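Local coordinates for uncharacterized protein (Nostoc punctiforme, PDB 2QDR) that is of unknown function but, with its double-stranded beta-helix (cupin) fold, is a putative dioxygenase, at residues E47-R51 and Q52-F56. Numbering follows the deposited sequence.
Sequences EYLPR and QYQFF
A water molecule ties the two arms of the turn together: it donates to Leu49 O at 2.7 Å and to Gln52 O at 2.6 Å. The same water accepts from Gln54 NE2 at 2.9 Å. Three groups thus grip one solvent oxygen where no direct hydrogen bond links the arms; Leu49 O and Gln52 N, the pair that closes many beta turns, lie 3.5 Å apart here. Glutamine suits position 54 because its amide faces two ways. NE2 holds the water, while OE1 is hydrogen-bonded to Thr42 OG1; with both ends engaged, rotation of the buried amide is restrained. With CG beside the backbone N and an extended chain beyond it, Gln54 reaches back to the turn and crosses Leu49 at about a right angle. The CD1 methyl of Leu49 lies alongside the NE2 end of that amide in van der Waals contact, and Leu49 CB packs on Gln52 CB at 4.0 Å. Gln52 folds back along the chain just ahead of the strand: with CG anti to the backbone N and a bend at chi2, NE2 sits over one face of the Tyr53 ring and bonds Tyr53 O (2.9 Å, N-H...O 166°), in the carbonyl plane on a lone pair. Pro50 supplies the restricted phi wanted at the second position of the turn. Arg51 takes the positive phi (55°) required at the third, at some cost for a non-glycine residue, and its long, extended side chain packs on Trp127 of a second copy of the protein. The result is a type II beta turn, Leu49 to Gln52, leading into strand 54-57, an outermost strand of an antiparallel sheet in this cupin-clan fold.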
loop_
_atom_site.group_PDB
_atom_site.type_symbol
_atom_site.label_atom_id
_atom_site.label_comp_id
_atom_site.label_asym_id
_atom_site.label_seq_id
_atom_site.Cartn_x
_atom_site.Cartn_y
_atom_site.Cartn_z
ATOM N N GLU A 47 -16.939 35.583 32.085
ATOM C CA GLU A 47 -16.617 36.182 30.783
ATOM C C GLU A 47 -15.752 35.228 29.979
ATOM O O GLU A 47 -15.360 34.168 30.476
ATOM C CB GLU A 47 -15.866 37.527 30.944
ATOM C CG GLU A 47 -16.638 38.743 31.507
ATOM C CD GLU A 47 -17.749 39.288 30.580
ATOM O OE1 GLU A 47 -17.965 38.746 29.476
ATOM O OE2 GLU A 47 -18.407 40.286 30.955
ATOM N N TYR A 48 -15.492 35.597 28.725
ATOM C CA TYR A 48 -14.629 34.833 27.834
ATOM C C TYR A 48 -13.209 34.921 28.364
ATOM O O TYR A 48 -12.721 36.023 28.612
ATOM C CB TYR A 48 -14.719 35.338 26.385
ATOM C CG TYR A 48 -13.587 34.880 25.468
ATOM C CD1 TYR A 48 -13.414 33.529 25.150
ATOM C CD2 TYR A 48 -12.720 35.813 24.870
ATOM C CE1 TYR A 48 -12.381 33.112 24.311
ATOM C CE2 TYR A 48 -11.697 35.405 24.017
ATOM C CZ TYR A 48 -11.531 34.053 23.741
ATOM O OH TYR A 48 -10.529 33.633 22.903
ATOM N N LEU A 49 -12.593 33.753 28.571
ATOM C CA LEU A 49 -11.233 33.608 29.078
ATOM C C LEU A 49 -10.354 33.181 27.911
ATOM O O LEU A 49 -10.357 32.003 27.553
ATOM C CB LEU A 49 -11.198 32.576 30.199
ATOM C CG LEU A 49 -12.118 32.869 31.384
ATOM C CD1 LEU A 49 -11.895 31.829 32.466
ATOM C CD2 LEU A 49 -11.894 34.264 31.955
ATOM N N PRO A 50 -9.596 34.129 27.312
ATOM C CA PRO A 50 -8.794 33.747 26.147
ATOM C C PRO A 50 -7.674 32.763 26.431
ATOM O O PRO A 50 -7.065 32.816 27.487
ATOM C CB PRO A 50 -8.188 35.081 25.679
ATOM C CG PRO A 50 -8.957 36.133 26.365
ATOM C CD PRO A 50 -9.408 35.557 27.637
ATOM N N ARG A 51 -7.464 31.859 25.476
ATOM C CA ARG A 51 -6.433 30.830 25.511
ATOM C C ARG A 51 -6.464 29.941 26.761
ATOM O O ARG A 51 -5.434 29.391 27.148
ATOM C CB ARG A 51 -5.069 31.505 25.373
ATOM C CG ARG A 51 -5.005 32.452 24.200
ATOM C CD ARG A 51 -3.624 32.924 23.970
ATOM N NE ARG A 51 -3.532 33.808 22.816
ATOM C CZ ARG A 51 -2.392 34.317 22.348
ATOM N NH1 ARG A 51 -1.220 34.031 22.918
ATOM N NH2 ARG A 51 -2.411 35.119 21.291
ATOM N N GLN A 52 -7.656 29.758 27.341
ATOM C CA GLN A 52 -7.830 28.961 28.554
ATOM C C GLN A 52 -8.790 27.801 28.350
ATOM O O GLN A 52 -9.961 28.009 28.060
ATOM C CB GLN A 52 -8.335 29.851 29.710
ATOM C CG GLN A 52 -8.518 29.119 31.063
ATOM C CD GLN A 52 -7.231 28.498 31.595
ATOM O OE1 GLN A 52 -6.249 29.200 31.855
ATOM N NE2 GLN A 52 -7.249 27.181 31.801
ATOM N N TYR A 53 -8.282 26.580 28.517
ATOM C CA TYR A 53 -9.104 25.378 28.408
ATOM C C TYR A 53 -10.005 25.349 29.625
ATOM O O TYR A 53 -9.583 25.785 30.703
ATOM C CB TYR A 53 -8.260 24.091 28.340
ATOM C CG TYR A 53 -7.329 23.844 29.527
ATOM C CD1 TYR A 53 -7.784 23.234 30.693
ATOM C CD2 TYR A 53 -5.985 24.208 29.470
ATOM C CE1 TYR A 53 -6.938 23.025 31.773
ATOM C CE2 TYR A 53 -5.132 23.996 30.546
ATOM C CZ TYR A 53 -5.613 23.401 31.691
ATOM O OH TYR A 53 -4.778 23.179 32.761
ATOM N N GLN A 54 -11.249 24.901 29.457
ATOM C CA GLN A 54 -12.196 24.800 30.576
ATOM C C GLN A 54 -12.964 23.492 30.484
ATOM O O GLN A 54 -13.505 23.179 29.427
ATOM C CB GLN A 54 -13.184 25.952 30.599
ATOM C CG GLN A 54 -12.559 27.331 30.654
ATOM C CD GLN A 54 -13.594 28.416 30.833
ATOM O OE1 GLN A 54 -14.611 28.210 31.487
ATOM N NE2 GLN A 54 -13.321 29.594 30.297
ATOM N N PHE A 55 -13.008 22.748 31.594
ATOM C CA PHE A 55 -13.696 21.474 31.673
ATOM C C PHE A 55 -14.722 21.501 32.792
ATOM O O PHE A 55 -14.441 22.031 33.867
ATOM C CB PHE A 55 -12.725 20.340 32.002
ATOM C CG PHE A 55 -11.442 20.357 31.217
ATOM C CD1 PHE A 55 -11.459 20.440 29.838
ATOM C CD2 PHE A 55 -10.214 20.142 31.856
ATOM C CE1 PHE A 55 -10.273 20.419 29.094
ATOM C CE2 PHE A 55 -9.012 20.099 31.123
ATOM C CZ PHE A 55 -9.048 20.243 29.737
ATOM N N PHE A 56 -15.896 20.912 32.562
ATOM C CA PHE A 56 -16.935 20.853 33.601
ATOM C C PHE A 56 -18.009 19.787 33.343
ATOM O O PHE A 56 -18.245 19.370 32.206
ATOM C CB PHE A 56 -17.597 22.223 33.821
ATOM C CG PHE A 56 -18.189 22.831 32.591
ATOM C CD1 PHE A 56 -17.429 23.671 31.786
ATOM C CD2 PHE A 56 -19.518 22.603 32.256
ATOM C CE1 PHE A 56 -17.974 24.258 30.659
ATOM C CE2 PHE A 56 -20.073 23.186 31.125
ATOM C CZ PHE A 56 -19.303 24.021 30.329
HETATM O O HOH W 1 -11.859 29.790 27.828
HETATM O O HOH W 2 -4.917 26.975 28.443
#